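Local coordinates for LPXTG cell wall surface protein (Streptococcus gordonii, PDB 4IGB), which probably mediates adhesion of the bacterium to host collagen and oral keratinocytes through its N-terminal region, which this chain represents, at residues Lys81-Glu87 / Asn112-Tyr118; Leu262-Ser266 / Val417-Ser421; Glu347-Gly353 / Ser387-Tyr393. The contacts are given in a common frame with arbitrary orientation. Residue numbers count along the deposited sequence, not the author numbering.

Contact 1 of 3, residues Lys81-Glu87 / Asn112-Tyr118; sequences KQDQVFE and NKVTLHY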
loop_
_atom_site.group_PDB
_atom_site.type_symbol
_atom_site.label_atom_id
_atom_site.label_comp_id
_atom_site.label_asym_id
_atom_site.label_seq_id
_atom_site.Cartn_x
_atom_site.Cartn_y
_atom_site.Cartn_z
ATOM N N LYS B 81 -21.083 25.473 -19.678
ATOM C CA LYS B 81 -21.295 25.600 -18.249
ATOM C C LYS B 81 -22.049 24.376 -17.752
ATOM O O LYS B 81 -23.243 24.417 -17.464
ATOM C CB LYS B 81 -21.993 26.923 -17.922
ATOM C CG LYS B 81 -21.094 28.129 -18.217
ATOM C CD LYS B 81 -21.883 29.391 -18.524
ATOM C CE LYS B 81 -20.947 30.510 -18.960
ATOM N NZ LYS B 81 -20.005 30.058 -20.034
ATOM N N GLN B 82 -21.319 23.272 -17.672
ATOM C CA GLN B 82 -21.896 22.004 -17.287
ATOM C C GLN B 82 -20.777 21.033 -16.952
ATOM O O GLN B 82 -19.598 21.350 -17.114
ATOM C CB GLN B 82 -22.747 21.448 -18.426
ATOM C CG GLN B 82 -21.970 21.179 -19.701
ATOM C CD GLN B 82 -22.881 20.918 -20.881
ATOM O OE1 GLN B 82 -24.026 21.373 -20.905
ATOM N NE2 GLN B 82 -22.381 20.181 -21.867
ATOM N N ASP B 83 -21.147 19.854 -16.472
ATOM C CA ASP B 83 -20.153 18.861 -16.106
ATOM C C ASP B 83 -19.286 18.527 -17.304
ATOM O O ASP B 83 -19.759 18.494 -18.437
ATOM C CB ASP B 83 -20.826 17.605 -15.562
ATOM C CG ASP B 83 -21.545 17.861 -14.255
ATOM O OD1 ASP B 83 -21.438 18.993 -13.732
ATOM O OD2 ASP B 83 -22.207 16.934 -13.741
ATOM N N GLN B 84 -18.003 18.312 -17.057
ATOM C CA GLN B 84 -17.098 17.906 -18.122
ATOM C C GLN B 84 -16.252 16.716 -17.679
ATOM O O GLN B 84 -15.649 16.736 -16.612
ATOM C CB GLN B 84 -16.241 19.084 -18.593
ATOM C CG GLN B 84 -17.083 20.222 -19.155
ATOM C CD GLN B 84 -16.271 21.418 -19.604
ATOM O OE1 GLN B 84 -16.731 22.557 -19.509
ATOM N NE2 GLN B 84 -15.075 21.171 -20.111
ATOM N N VAL B 85 -16.231 15.682 -18.517
ATOM C CA VAL B 85 -15.610 14.408 -18.190
ATOM C C VAL B 85 -14.310 14.214 -18.960
ATOM O O VAL B 85 -14.265 14.379 -20.177
ATOM C CB VAL B 85 -16.545 13.238 -18.538
ATOM C CG1 VAL B 85 -15.871 11.909 -18.233
ATOM C CG2 VAL B 85 -17.861 13.366 -17.788
ATOM N N PHE B 86 -13.256 13.852 -18.241
ATOM C CA PHE B 86 -11.955 13.617 -18.848
ATOM C C PHE B 86 -11.520 12.173 -18.563
ATOM O O PHE B 86 -11.128 11.832 -17.431
ATOM C CB PHE B 86 -10.934 14.652 -18.330
ATOM C CG PHE B 86 -11.352 16.081 -18.574
ATOM C CD1 PHE B 86 -12.186 16.732 -17.685
ATOM C CD2 PHE B 86 -10.956 16.753 -19.727
ATOM C CE1 PHE B 86 -12.596 18.038 -17.924
ATOM C CE2 PHE B 86 -11.372 18.062 -19.979
ATOM C CZ PHE B 86 -12.186 18.703 -19.066
ATOM N N GLU B 87 -11.648 11.333 -19.589
ATOM C CA GLU B 87 -11.269 9.920 -19.544
ATOM C C GLU B 87 -9.764 9.772 -19.646
ATOM O O GLU B 87 -9.118 10.440 -20.464
ATOM C CB GLU B 87 -11.922 9.149 -20.699
ATOM C CG GLU B 87 -13.439 9.098 -20.603
ATOM C CD GLU B 87 -14.124 8.456 -21.816
ATOM O OE1 GLU B 87 -15.336 8.192 -21.695
ATOM O OE2 GLU B 87 -13.484 8.236 -22.881
ATOM N N ASN B 112 -7.944 7.140 -14.087
ATOM C CA ASN B 112 -8.858 6.468 -15.001
ATOM C C ASN B 112 -9.862 7.461 -15.526
ATOM O O ASN B 112 -10.275 7.392 -16.679
ATOM C CB ASN B 112 -9.575 5.345 -14.268
ATOM C CG ASN B 112 -8.598 4.385 -13.613
ATOM O OD1 ASN B 112 -7.711 3.834 -14.280
ATOM N ND2 ASN B 112 -8.727 4.209 -12.298
ATOM N N LYS B 113 -10.247 8.394 -14.662
ATOM C CA LYS B 113 -11.220 9.400 -15.030
ATOM C C LYS B 113 -11.191 10.526 -14.011
ATOM O O LYS B 113 -11.061 10.299 -12.802
ATOM C CB LYS B 113 -12.636 8.802 -15.101
ATOM C CG LYS B 113 -13.706 9.814 -15.480
ATOM C CD LYS B 113 -15.111 9.210 -15.476
ATOM C CE LYS B 113 -15.304 8.279 -16.671
ATOM N NZ LYS B 113 -16.586 7.500 -16.571
ATOM N N VAL B 114 -11.288 11.745 -14.511
ATOM C CA VAL B 114 -11.554 12.893 -13.654
ATOM C C VAL B 114 -12.778 13.580 -14.223
ATOM O O VAL B 114 -12.828 13.888 -15.415
ATOM C CB VAL B 114 -10.360 13.877 -13.603
ATOM C CG1 VAL B 114 -10.709 15.138 -12.755
ATOM C CG2 VAL B 114 -9.104 13.166 -13.073
ATOM N N THR B 115 -13.773 13.790 -13.374
ATOM C CA THR B 115 -14.992 14.476 -13.774
ATOM C C THR B 115 -15.062 15.825 -13.062
ATOM O O THR B 115 -14.990 15.894 -11.829
ATOM C CB THR B 115 -16.254 13.661 -13.390
ATOM O OG1 THR B 115 -16.175 12.340 -13.947
ATOM C CG2 THR B 115 -17.517 14.364 -13.893
ATOM N N LEU B 116 -15.195 16.885 -13.850
ATOM C CA LEU B 116 -15.399 18.237 -13.334
ATOM C C LEU B 116 -16.894 18.494 -13.228
ATOM O O LEU B 116 -17.598 18.505 -14.240
ATOM C CB LEU B 116 -14.767 19.270 -14.286
ATOM C CG LEU B 116 -13.301 19.688 -14.080
ATOM C CD1 LEU B 116 -12.429 18.580 -13.525
ATOM C CD2 LEU B 116 -12.697 20.252 -15.362
ATOM N N HIS B 117 -17.374 18.687 -12.005
ATOM C CA HIS B 117 -18.770 19.017 -11.754
ATOM C C HIS B 117 -18.948 20.527 -11.663
ATOM O O HIS B 117 -18.501 21.163 -10.707
ATOM C CB HIS B 117 -19.263 18.355 -10.457
ATOM C CG HIS B 117 -19.359 16.861 -10.543
ATOM N ND1 HIS B 117 -20.515 16.209 -10.917
ATOM C CD2 HIS B 117 -18.436 15.894 -10.326
ATOM C CE1 HIS B 117 -20.305 14.905 -10.913
ATOM N NE2 HIS B 117 -19.049 14.688 -10.562
ATOM N N TYR B 118 -19.593 21.100 -12.670
ATOM C CA TYR B 118 -19.860 22.534 -12.689
ATOM C C TYR B 118 -20.650 22.971 -11.443
ATOM O O TYR B 118 -21.660 22.358 -11.088
ATOM C CB TYR B 118 -20.610 22.911 -13.969
ATOM C CG TYR B 118 -20.741 24.404 -14.175
ATOM C CD1 TYR B 118 -19.608 25.201 -14.348
ATOM C CD2 TYR B 118 -21.988 25.017 -14.207
ATOM C CE1 TYR B 118 -19.712 26.566 -14.543
ATOM C CE2 TYR B 118 -22.103 26.388 -14.404
ATOM C CZ TYR B 118 -20.961 27.152 -14.571
ATOM O OH TYR B 118 -21.059 28.505 -14.763
HETATM O O HOH W 1 -22.826 17.431 -10.641
HETATM O O HOH W 2 -17.128 8.454 -19.666
#
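Y118, F86 and L116 lose the most surface where 81-87 pairs with 112-118. The two antiparallel strands, at 168°, belong to one long beta hairpin. Q84 with L116 and F86 with V114 are hydrogen-bonded pairs. Q84 N reaches L116 O at 2.9 Å and L116 N returns to Q84 O at 2.8 Å. The L116 and F86 side chains lie on the same face of the sheet, so F86 CE1 packs on L116 CD2 at 3.4 Å. Y118 lies beyond the regular ladder, beside the loop 81-83. K81 CB sits over the Y118 ring, 3.9 Å from its centroid, in a CH-pi contact. D83 extends the pairing with its side chain: Y118 N donates to D83 OD1 at 3.0 Å. On the face of the sheet bearing F86 and L116, L74 of strand 68-75 touches both, which joins two sheets of the N-terminal domain. Strand 170-182 flanks 112-118, with F170 edge-to-face on Y118. Helix 122-129 touches Y118 and K81.

Contact 2 of 3, residues Leu262-Ser266 / Val417-Ser421; sequences LRSNS and VDNLS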
loop_
_atom_site.group_PDB
_atom_site.type_symbol
_atom_site.label_atom_id
_atom_site.label_comp_id
_atom_site.label_asym_id
_atom_site.label_seq_id
_atom_site.Cartn_x
_atom_site.Cartn_y
_atom_site.Cartn_z
ATOM N N LEU B 262 -5.796 1.531 5.107
ATOM C CA LEU B 262 -6.362 0.468 4.279
ATOM C C LEU B 262 -5.250 -0.401 3.701
ATOM O O LEU B 262 -4.329 0.109 3.038
ATOM C CB LEU B 262 -7.172 1.077 3.127
ATOM C CG LEU B 262 -8.326 2.027 3.485
ATOM C CD1 LEU B 262 -8.342 3.245 2.598
ATOM C CD2 LEU B 262 -9.666 1.299 3.365
ATOM N N ARG B 263 -5.325 -1.698 3.973
ATOM C CA ARG B 263 -4.419 -2.674 3.387
ATOM C C ARG B 263 -5.165 -3.441 2.299
ATOM O O ARG B 263 -6.166 -4.092 2.575
ATOM C CB ARG B 263 -3.897 -3.643 4.446
ATOM C CG ARG B 263 -3.132 -4.846 3.856
ATOM C CD ARG B 263 -3.194 -6.046 4.770
ATOM N NE ARG B 263 -2.491 -5.852 6.042
ATOM C CZ ARG B 263 -2.678 -6.640 7.098
ATOM N NH1 ARG B 263 -3.557 -7.641 7.024
ATOM N NH2 ARG B 263 -1.998 -6.436 8.221
ATOM N N SER B 264 -4.702 -3.317 1.060
ATOM C CA SER B 264 -5.329 -3.999 -0.075
ATOM C C SER B 264 -5.193 -5.524 -0.026
ATOM O O SER B 264 -4.332 -6.063 0.656
ATOM C CB SER B 264 -4.757 -3.480 -1.404
ATOM O OG SER B 264 -5.296 -4.198 -2.511
ATOM N N ASN B 265 -6.062 -6.212 -0.758
ATOM C CA ASN B 265 -5.858 -7.626 -1.054
ATOM C C ASN B 265 -4.686 -7.855 -2.009
ATOM O O ASN B 265 -4.198 -8.984 -2.135
ATOM C CB ASN B 265 -7.123 -8.228 -1.694
ATOM C CG ASN B 265 -8.223 -8.461 -0.691
ATOM O OD1 ASN B 265 -7.952 -8.660 0.491
ATOM N ND2 ASN B 265 -9.474 -8.441 -1.154
ATOM N N SER B 266 -4.259 -6.804 -2.713
ATOM C CA SER B 266 -3.257 -6.978 -3.777
ATOM C C SER B 266 -2.212 -5.880 -3.740
ATOM O O SER B 266 -2.117 -5.121 -2.766
ATOM C CB SER B 266 -3.921 -6.990 -5.160
ATOM O OG SER B 266 -4.458 -5.711 -5.479
ATOM N N VAL B 417 1.864 -13.456 7.302
ATOM C CA VAL B 417 1.184 -12.803 8.409
ATOM C C VAL B 417 -0.054 -12.197 7.752
ATOM O O VAL B 417 0.080 -11.354 6.884
ATOM C CB VAL B 417 2.061 -11.674 9.006
ATOM C CG1 VAL B 417 1.291 -10.881 10.059
ATOM C CG2 VAL B 417 3.356 -12.249 9.595
ATOM N N ASP B 418 -1.247 -12.661 8.132
ATOM C CA ASP B 418 -2.457 -12.428 7.327
ATOM C C ASP B 418 -2.143 -12.677 5.845
ATOM O O ASP B 418 -1.640 -13.741 5.509
ATOM C CB ASP B 418 -3.038 -11.034 7.555
ATOM C CG ASP B 418 -3.559 -10.846 8.964
ATOM O OD1 ASP B 418 -3.668 -11.853 9.699
ATOM O OD2 ASP B 418 -3.875 -9.694 9.332
ATOM N N ASN B 419 -2.424 -11.713 4.968
ATOM C CA ASN B 419 -2.115 -11.879 3.540
ATOM C C ASN B 419 -0.755 -11.290 3.148
ATOM O O ASN B 419 -0.424 -11.222 1.966
ATOM C CB ASN B 419 -3.222 -11.272 2.656
ATOM C CG ASN B 419 -3.351 -9.773 2.839
ATOM O OD1 ASN B 419 -2.960 -9.235 3.886
ATOM N ND2 ASN B 419 -3.896 -9.082 1.823
ATOM N N LEU B 420 0.032 -10.857 4.134
ATOM C CA LEU B 420 1.385 -10.371 3.859
ATOM C C LEU B 420 2.342 -11.528 3.623
ATOM O O LEU B 420 2.083 -12.654 4.039
ATOM C CB LEU B 420 1.912 -9.493 5.002
ATOM C CG LEU B 420 0.928 -8.391 5.401
ATOM C CD1 LEU B 420 1.445 -7.577 6.580
ATOM C CD2 LEU B 420 0.618 -7.494 4.180
ATOM N N SER B 421 3.451 -11.234 2.952
ATOM C CA SER B 421 4.450 -12.229 2.640
ATOM C C SER B 421 5.813 -11.639 2.864
ATOM O O SER B 421 6.018 -10.475 2.583
ATOM C CB SER B 421 4.360 -12.626 1.169
ATOM O OG SER B 421 3.564 -13.766 1.027
HETATM O O HOH W 3 -2.320 -8.102 10.588
HETATM O O HOH W 4 -4.912 -11.033 -0.292
#
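R263 carries this contact. Its chi1 and chi2 are t and carry the side chain out from strand 261-264; chi3 is m and bends it before the guanidinium. R263 NH1 forms a salt bridge with D418 OD2 at 3.1 Å, and water 3 joins R263 NH2 to the same oxygen. The CD2 methyl of L420 lies over one face of the guanidinium, 4.0 Å from R263 NE. D418 has a positive phi of 44° at the second position of a type II' beta turn, closed by L420 N to V417 O at 2.8 Å. N419 is in the p rotamer and points toward the other segment; N419 ND2 donates to S264 O at 3.3 Å and shares water 4 with N265 O. S264 OG accepts from S266 N in an ST turn and also hydrogen-bonds S268 O. R263 also forms a salt bridge with E288, and D418 OD1 accepts from S331 N. The contact thus joins the N1 and N2 domains: strand 261-264, beside strand 220-226, meets the hairpin of strands 409-417 and 420-423.

Contact 3 of 3, residues Glu347-Gly353 / Ser387-Tyr393; sequences ELKVESG and SDIIITY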
loop_
_atom_site.group_PDB
_atom_site.type_symbol
_atom_site.label_atom_id
_atom_site.label_comp_id
_atom_site.label_asym_id
_atom_site.label_seq_id
_atom_site.Cartn_x
_atom_site.Cartn_y
_atom_site.Cartn_z
ATOM N N GLU B 347 11.587 -34.124 9.794
ATOM C CA GLU B 347 10.812 -33.572 10.903
ATOM C C GLU B 347 11.290 -32.161 11.143
ATOM O O GLU B 347 12.260 -31.728 10.527
ATOM C CB GLU B 347 11.053 -34.388 12.168
ATOM C CG GLU B 347 12.519 -34.402 12.542
ATOM C CD GLU B 347 12.822 -35.265 13.751
ATOM O OE1 GLU B 347 12.825 -36.499 13.612
ATOM O OE2 GLU B 347 13.070 -34.709 14.836
ATOM N N LEU B 348 10.625 -31.450 12.046
ATOM C CA LEU B 348 11.045 -30.093 12.400
ATOM C C LEU B 348 10.702 -29.770 13.847
ATOM O O LEU B 348 9.845 -30.418 14.447
ATOM C CB LEU B 348 10.361 -29.065 11.492
ATOM C CG LEU B 348 8.847 -28.960 11.646
ATOM C CD1 LEU B 348 8.471 -28.148 12.882
ATOM C CD2 LEU B 348 8.243 -28.319 10.410
ATOM N N LYS B 349 11.333 -28.731 14.382
ATOM C CA LYS B 349 10.987 -28.232 15.706
ATOM C C LYS B 349 10.861 -26.711 15.645
ATOM O O LYS B 349 11.457 -26.061 14.781
ATOM C CB LYS B 349 12.035 -28.650 16.753
ATOM C CG LYS B 349 13.365 -27.920 16.639
ATOM C CD LYS B 349 14.329 -28.271 17.784
ATOM C CE LYS B 349 15.748 -27.767 17.478
ATOM N NZ LYS B 349 16.779 -28.218 18.486
ATOM N N VAL B 350 10.084 -26.158 16.563
ATOM C CA VAL B 350 9.797 -24.730 16.589
ATOM C C VAL B 350 10.136 -24.187 17.971
ATOM O O VAL B 350 9.675 -24.727 18.974
ATOM C CB VAL B 350 8.302 -24.472 16.330
ATOM C CG1 VAL B 350 8.021 -22.982 16.232
ATOM C CG2 VAL B 350 7.828 -25.215 15.057
ATOM N N GLU B 351 10.955 -23.140 18.022
ATOM C CA GLU B 351 11.370 -22.539 19.289
ATOM C C GLU B 351 11.115 -21.046 19.251
ATOM O O GLU B 351 11.161 -20.431 18.188
ATOM C CB GLU B 351 12.872 -22.721 19.511
ATOM C CG GLU B 351 13.368 -24.155 19.484
ATOM C CD GLU B 351 14.882 -24.241 19.435
ATOM O OE1 GLU B 351 15.469 -23.865 18.397
ATOM O OE2 GLU B 351 15.488 -24.683 20.434
ATOM N N SER B 352 10.878 -20.464 20.421
ATOM C CA SER B 352 10.780 -19.020 20.555
ATOM C C SER B 352 11.050 -18.624 22.003
ATOM O O SER B 352 10.496 -19.212 22.928
ATOM C CB SER B 352 9.398 -18.530 20.140
ATOM O OG SER B 352 9.368 -17.115 20.105
ATOM N N GLY B 353 11.911 -17.634 22.194
ATOM C CA GLY B 353 12.199 -17.141 23.529
ATOM C C GLY B 353 12.765 -18.218 24.429
ATOM O O GLY B 353 12.439 -18.269 25.611
ATOM N N SER B 387 8.859 -12.430 20.544
ATOM C CA SER B 387 10.184 -12.924 20.191
ATOM C C SER B 387 10.189 -13.706 18.881
ATOM O O SER B 387 9.161 -14.244 18.465
ATOM C CB SER B 387 10.765 -13.778 21.321
ATOM O OG SER B 387 10.889 -13.006 22.509
ATOM N N ASP B 388 11.350 -13.737 18.234
ATOM C CA ASP B 388 11.528 -14.472 16.987
ATOM C C ASP B 388 11.030 -15.901 17.130
ATOM O O ASP B 388 11.142 -16.509 18.193
ATOM C CB ASP B 388 13.005 -14.526 16.614
ATOM C CG ASP B 388 13.545 -13.197 16.107
ATOM O OD1 ASP B 388 12.799 -12.188 16.056
ATOM O OD2 ASP B 388 14.744 -13.169 15.765
ATOM N N ILE B 389 10.498 -16.446 16.046
ATOM C CA ILE B 389 10.141 -17.857 16.016
ATOM C C ILE B 389 11.200 -18.551 15.190
ATOM O O ILE B 389 11.553 -18.073 14.124
ATOM C CB ILE B 389 8.758 -18.062 15.398
ATOM C CG1 ILE B 389 7.719 -17.303 16.232
ATOM C CG2 ILE B 389 8.449 -19.554 15.242
ATOM C CD1 ILE B 389 6.313 -17.342 15.671
ATOM N N ILE B 390 11.729 -19.658 15.704
ATOM C CA ILE B 390 12.835 -20.349 15.056
ATOM C C ILE B 390 12.380 -21.739 14.676
ATOM O O ILE B 390 11.978 -22.520 15.540
ATOM C CB ILE B 390 14.032 -20.531 16.008
ATOM C CG1 ILE B 390 14.291 -19.262 16.825
ATOM C CG2 ILE B 390 15.265 -20.980 15.256
ATOM C CD1 ILE B 390 14.539 -18.066 16.002
ATOM N N ILE B 391 12.452 -22.066 13.392
ATOM C CA ILE B 391 12.037 -23.393 12.961
ATOM C C ILE B 391 13.217 -24.122 12.369
ATOM O O ILE B 391 13.882 -23.615 11.461
ATOM C CB ILE B 391 10.915 -23.342 11.921
ATOM C CG1 ILE B 391 9.736 -22.531 12.449
ATOM C CG2 ILE B 391 10.514 -24.749 11.508
ATOM C CD1 ILE B 391 8.632 -22.390 11.461
ATOM N N THR B 392 13.476 -25.317 12.886
ATOM C CA THR B 392 14.576 -26.121 12.385
ATOM C C THR B 392 14.043 -27.349 11.646
ATOM O O THR B 392 13.367 -28.180 12.235
ATOM C CB THR B 392 15.504 -26.526 13.542
ATOM O OG1 THR B 392 15.917 -25.336 14.223
ATOM C CG2 THR B 392 16.731 -27.249 13.018
ATOM N N TYR B 393 14.347 -27.445 10.354
ATOM C CA TYR B 393 13.850 -28.536 9.523
ATOM C C TYR B 393 14.945 -29.544 9.239
ATOM O O TYR B 393 15.989 -29.202 8.675
ATOM C CB TYR B 393 13.357 -28.011 8.175
ATOM C CG TYR B 393 12.373 -26.853 8.223
ATOM C CD1 TYR B 393 11.006 -27.076 8.145
ATOM C CD2 TYR B 393 12.818 -25.535 8.287
ATOM C CE1 TYR B 393 10.110 -26.023 8.143
ATOM C CE2 TYR B 393 11.920 -24.472 8.287
ATOM C CZ TYR B 393 10.572 -24.723 8.215
ATOM O OH TYR B 393 9.673 -23.677 8.214
HETATM O O HOH W 5 14.066 -24.665 15.939
HETATM O O HOH W 6 13.263 -16.552 20.256
#
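The segment 387-393 enters from a loop and becomes a strand antiparallel to 347-352, at 160°. S387 lies near the end of the pairing, with its CB 3.8 Å from S352 OG. D388 joins the two segments through its carbonyl. S352 OG donates to D388 O at 2.7 Å, and water 6 connects D388 O to G353 N. The buried side chain of I389 reaches V350, with I389 CG2 3.6 Å from V350 CG1. I390 then makes a hydrogen-bonded pair with E351: I390 N to E351 O is 2.7 Å and E351 N to I390 O is 2.8 Å. I391 is opposite V350 in a non-hydrogen-bonded pair and shares its buried face, with I391 CG1 4.2 Å from V350 CG1. T392 repeats the hydrogen-bonded pattern with K349, at 2.9 Å from T392 N to K349 O and 3.0 Å from K349 N to T392 O. Water 5 lies within hydrogen-bonding reach of T392 OG1, E351 OE1 and I390 O. Y393 ends the segment, its CE1 3.7 Å from L348 CD2. One face of this sheet, with L348, V350, I391 and Y393, is turned into the N2 beta sandwich; K349, E351, I390 and T392 lie on the other. Strand 310-317 pairs with the other edge of 389-397. Strands 333-338, 363-368 and 371-376 supply side chains that cover the sandwich face.

Overall arrangement
Contact 1 comes first along the chain and lies within the N-terminal N1 domain. Contact 2 then opens in N1, at strand 261-264, and closes in N2, at the turn before strand 420-423, after contact 3. Contact 3 is internal to N2, and its two segments lie between those of contact 2 in sequence. Centres of contacts 1 and 2 are about 33 Å apart, those of contacts 2 and 3 about 24 Å. Contacts 1 and 3 are about 57 Å apart between centres, on opposite sides of the chain's centre. Contacts 2 and 3 reach the same N2 sheet. Of the three, contact 2 alone has one segment in each domain, so it links the two beta-rich domains of the adhesin.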